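PDB 1IHN: uncharacterized protein from Methanothermobacter thermautotrophicus, which is of unknown function and belongs to the DUF498/DUF598 family of small alpha/beta proteins. Local coordinates for residues E51-E56 against A106-V111; E55-L58 against S64-I67. All blocks are in the same frame, centred on the assembly; numbering follows the deposited sequence.

Interaction 1. Residues E51-E56 against A106-V111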
# COMPACT_ATOMS: atom_id res chain seq x y z
N GLU A 51 9.22 -7.30 -5.72
CA GLU A 51 8.17 -8.20 -5.27
C GLU A 51 8.43 -8.61 -3.83
O GLU A 51 7.51 -8.97 -3.10
CB GLU A 51 8.07 -9.45 -6.15
CG GLU A 51 6.94 -10.37 -5.72
CD GLU A 51 6.84 -11.64 -6.55
OE1 GLU A 51 7.85 -12.38 -6.63
OE2 GLU A 51 5.75 -11.90 -7.11
N GLU A 52 9.70 -8.56 -3.42
CA GLU A 52 10.06 -8.92 -2.06
C GLU A 52 9.31 -8.04 -1.06
O GLU A 52 9.09 -8.45 0.08
CB GLU A 52 11.57 -8.77 -1.84
CG GLU A 52 12.45 -9.68 -2.68
CD GLU A 52 12.95 -9.03 -3.95
OE1 GLU A 52 12.15 -8.87 -4.91
OE2 GLU A 52 14.14 -8.66 -4.00
N GLU A 53 8.93 -6.84 -1.47
CA GLU A 53 8.20 -5.94 -0.57
C GLU A 53 6.86 -6.53 -0.15
O GLU A 53 6.35 -6.22 0.93
CB GLU A 53 7.99 -4.57 -1.22
CG GLU A 53 9.19 -3.64 -1.11
CD GLU A 53 8.85 -2.17 -1.31
OE1 GLU A 53 7.95 -1.66 -0.61
OE2 GLU A 53 9.50 -1.51 -2.15
N LEU A 54 6.29 -7.39 -0.99
CA LEU A 54 5.00 -8.04 -0.70
C LEU A 54 5.16 -9.27 0.18
O LEU A 54 4.20 -9.72 0.82
CB LEU A 54 4.33 -8.48 -2.00
CG LEU A 54 3.97 -7.43 -3.06
CD1 LEU A 54 3.46 -8.14 -4.30
CD2 LEU A 54 2.91 -6.47 -2.52
N GLU A 55 6.37 -9.82 0.22
CA GLU A 55 6.65 -11.02 1.00
C GLU A 55 6.13 -10.98 2.44
O GLU A 55 5.56 -11.97 2.92
CB GLU A 55 8.16 -11.30 1.00
CG GLU A 55 8.55 -12.66 1.56
CD GLU A 55 9.97 -13.07 1.21
OE1 GLU A 55 10.91 -12.31 1.53
OE2 GLU A 55 10.15 -14.16 0.61
N GLU A 56 6.30 -9.85 3.12
CA GLU A 56 5.83 -9.76 4.50
C GLU A 56 4.31 -9.84 4.58
O GLU A 56 3.76 -10.23 5.60
CB GLU A 56 6.33 -8.47 5.16
CG GLU A 56 5.69 -7.17 4.68
CD GLU A 56 6.08 -5.97 5.54
OE1 GLU A 56 5.88 -6.03 6.77
OE2 GLU A 56 6.59 -4.96 5.01
N ALA A 106 -4.89 -6.17 2.65
CA ALA A 106 -3.63 -5.59 3.07
C ALA A 106 -3.23 -4.61 1.97
O ALA A 106 -3.67 -4.75 0.83
CB ALA A 106 -2.57 -6.67 3.23
N ALA A 107 -2.41 -3.63 2.31
CA ALA A 107 -2.00 -2.66 1.31
C ALA A 107 -0.64 -2.04 1.56
O ALA A 107 -0.12 -2.06 2.67
CB ALA A 107 -3.05 -1.55 1.20
N ILE A 108 -0.06 -1.53 0.48
CA ILE A 108 1.22 -0.83 0.53
C ILE A 108 0.87 0.46 -0.19
O ILE A 108 0.49 0.44 -1.36
CB ILE A 108 2.34 -1.57 -0.23
CG1 ILE A 108 2.59 -2.94 0.41
CG2 ILE A 108 3.60 -0.72 -0.22
CD1 ILE A 108 3.76 -3.71 -0.19
N ILE A 109 0.97 1.57 0.52
CA ILE A 109 0.63 2.88 -0.01
C ILE A 109 1.82 3.80 -0.21
O ILE A 109 2.65 3.96 0.69
CB ILE A 109 -0.37 3.60 0.92
CG1 ILE A 109 -1.61 2.72 1.15
CG2 ILE A 109 -0.72 4.97 0.35
CD1 ILE A 109 -2.48 2.53 -0.07
N HIS A 110 1.89 4.41 -1.38
CA HIS A 110 2.94 5.37 -1.72
C HIS A 110 2.23 6.73 -1.66
O HIS A 110 1.28 6.97 -2.40
CB HIS A 110 3.47 5.09 -3.13
CG HIS A 110 4.57 6.01 -3.56
ND1 HIS A 110 5.69 6.24 -2.80
CD2 HIS A 110 4.73 6.71 -4.71
CE1 HIS A 110 6.51 7.04 -3.46
NE2 HIS A 110 5.95 7.35 -4.62
N VAL A 111 2.69 7.61 -0.78
CA VAL A 111 2.05 8.92 -0.62
C VAL A 111 2.45 10.04 -1.57
O VAL A 111 1.79 11.07 -1.61
CB VAL A 111 2.21 9.44 0.83
CG1 VAL A 111 1.40 8.57 1.78
CG2 VAL A 111 3.69 9.44 1.23
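This is a buried van der Waals contact, mainly hydrocarbon, in which Leu54 and Glu53 of the short helix 52-58 meet Ile108 of strand 105-109, the middle strand of the five-stranded mixed sheet. It amounts to one methyl group of the strand set against the underside of a helical turn. The backbones stay well apart: the nearest alpha carbons, CA of Leu54 and CA of Ile108, are 8.2 Å from each other, and side chains span that distance. Ile108 does most of the reaching. Its CG1 branch lies beside the backbone N, and chi2 is extended at -175°, which carries CD1 up from the sheet to the helix. There CD1 meets Leu54 CD2 at 3.7 Å, the two side chains crossing at a slant. Leu54 contributes a single branch, since its CD1 methyl points away from Ile108. The same Ile108 methyl lies 3.8 Å from the backbone O of Glu53, while the CB of Glu53 is 4.4 Å from Ile108 CD1, a looser van der Waals approach. Glu53 thus offers its backbone and the root of its side chain, and its charged end is used elsewhere: OE1 makes a salt bridge to Arg34 and OE2 a hydrogen bond to Ser39. Both oxygens of this buried carboxylate therefore have polar partners, and Arg34 probably offsets its charge. Within the helix, Leu54 N bonds to Glu51 O at 2.9 Å, an i to i-3 bond in a weakly bonded turn. Leu54 also touches Phe79, and Ile108 is further covered by Leu57 from the next turn. The arrangement is that of a helix laid on one face of an alpha/beta sheet, its hydrophobic side pressed onto a central strand.

Interaction 2. Residues E55-L58 against S64-I67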
# COMPACT_ATOMS: atom_id res chain seq x y z
N GLU A 55 6.37 -9.82 0.22
CA GLU A 55 6.65 -11.02 1.00
C GLU A 55 6.13 -10.98 2.44
O GLU A 55 5.56 -11.97 2.92
CB GLU A 55 8.16 -11.30 1.00
CG GLU A 55 8.55 -12.66 1.56
CD GLU A 55 9.97 -13.07 1.21
OE1 GLU A 55 10.91 -12.31 1.53
OE2 GLU A 55 10.15 -14.16 0.61
N GLU A 56 6.30 -9.85 3.12
CA GLU A 56 5.83 -9.76 4.50
C GLU A 56 4.31 -9.84 4.58
O GLU A 56 3.76 -10.23 5.60
CB GLU A 56 6.33 -8.47 5.16
CG GLU A 56 5.69 -7.17 4.68
CD GLU A 56 6.08 -5.97 5.54
OE1 GLU A 56 5.88 -6.03 6.77
OE2 GLU A 56 6.59 -4.96 5.01
N LEU A 57 3.63 -9.49 3.49
CA LEU A 57 2.17 -9.54 3.48
C LEU A 57 1.63 -10.93 3.13
O LEU A 57 0.60 -11.34 3.66
CB LEU A 57 1.61 -8.51 2.50
CG LEU A 57 1.86 -7.04 2.87
CD1 LEU A 57 1.23 -6.13 1.82
CD2 LEU A 57 1.27 -6.76 4.26
N LEU A 58 2.33 -11.63 2.25
CA LEU A 58 1.92 -12.96 1.82
C LEU A 58 1.77 -13.93 2.99
O LEU A 58 1.02 -14.91 2.91
CB LEU A 58 2.93 -13.52 0.82
CG LEU A 58 3.15 -12.68 -0.44
CD1 LEU A 58 4.25 -13.30 -1.29
CD2 LEU A 58 1.85 -12.57 -1.23
N SER A 64 -6.68 -10.20 -0.75
CA SER A 64 -6.43 -9.14 -1.70
C SER A 64 -5.36 -8.18 -1.23
O SER A 64 -5.34 -7.76 -0.07
CB SER A 64 -7.73 -8.35 -1.95
OG SER A 64 -7.49 -7.17 -2.70
N ILE A 65 -4.46 -7.83 -2.14
CA ILE A 65 -3.39 -6.90 -1.84
C ILE A 65 -3.56 -5.70 -2.74
O ILE A 65 -3.58 -5.82 -3.97
CB ILE A 65 -2.00 -7.51 -2.09
CG1 ILE A 65 -1.71 -8.61 -1.06
CG2 ILE A 65 -0.95 -6.42 -2.02
CD1 ILE A 65 -0.34 -9.25 -1.20
N ILE A 66 -3.70 -4.53 -2.13
CA ILE A 66 -3.86 -3.30 -2.88
C ILE A 66 -2.58 -2.48 -2.77
O ILE A 66 -2.04 -2.30 -1.69
CB ILE A 66 -5.03 -2.46 -2.34
CG1 ILE A 66 -6.33 -3.28 -2.41
CG2 ILE A 66 -5.15 -1.17 -3.13
CD1 ILE A 66 -7.55 -2.56 -1.89
N ILE A 67 -2.11 -2.00 -3.91
CA ILE A 67 -0.91 -1.19 -3.94
C ILE A 67 -1.26 0.21 -4.44
O ILE A 67 -1.76 0.38 -5.55
CB ILE A 67 0.15 -1.80 -4.87
CG1 ILE A 67 0.58 -3.16 -4.33
CG2 ILE A 67 1.35 -0.86 -5.00
CD1 ILE A 67 1.59 -3.88 -5.20
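Apolar contact accounts for the whole of this meeting, in which Ile65 of strand 64-68 reaches up to Leu57 and Leu58 at the C-terminal end of helix 52-58. The Ile65 CD1 methyl is the point of touch for both leucines. It owes this position to its torsions: CG1 stands beside the backbone N (chi1 -69°) and the chain continues extended, so the methyl projects away from the sheet. Leu58 comes nearest, with its CD2 4.0 Å from Ile65 CD1, and the two side chains cross at about a right angle. Leu57 meets the methyl with the base of its side chain instead, its CB lying 4.2 Å from Ile65 CD1. Beyond that base the Leu57 branches turn to strand 105-109, where they lie on Ala106, and they also reach Val24. These are ordinary van der Waals distances. The alpha carbons are 8.1 Å apart at their closest, between CA of Leu57 and CA of Ile65, a gap filled by hydrocarbon.

The burial is uneven: Leu57 and Ile65 are enclosed, whereas Leu58 is an exposed residue that lends one methyl to the margin of the core.

The backbone hydrogen bonds belong to the sheet. Residues Ser64 and Ile66 bond through their backbones to strand 105-109, and Ile65 and Ile67 bond to Thr84 on the other side. Ser64 OG adds a hydrogen bond to Glu98 OE1 on helix 88-100. Ile66 points away from helix 52-58 and packs on Ala91 and Tyr95 of helix 88-100, so strand 64-68 is sandwiched between a helix on each face.

Helix 52-58 starts both contacts. Interaction 2 closes first, across the five-residue connection 59-63 that brings the chain back as strand 64-68. Interaction 1 waits for strand 84-86 and helix 88-100 before strand 105-109 returns, with 49 residues between segments 51-56 and 106-111, so the shorter closure nests inside the longer one. The two target strands lie side by side and parallel, joined by Ala106 O to Ile66 N and Ile108 N to Ile66 O, each 3.0 Å. Leu54 and Leu57 bridge the two sites, since Leu54 CD2 lies 3.9 Å from Ile65 CG2 and Leu57 CD1 3.7 Å from Ile108 CG1, and together they fasten one helix over the middle of the sheet.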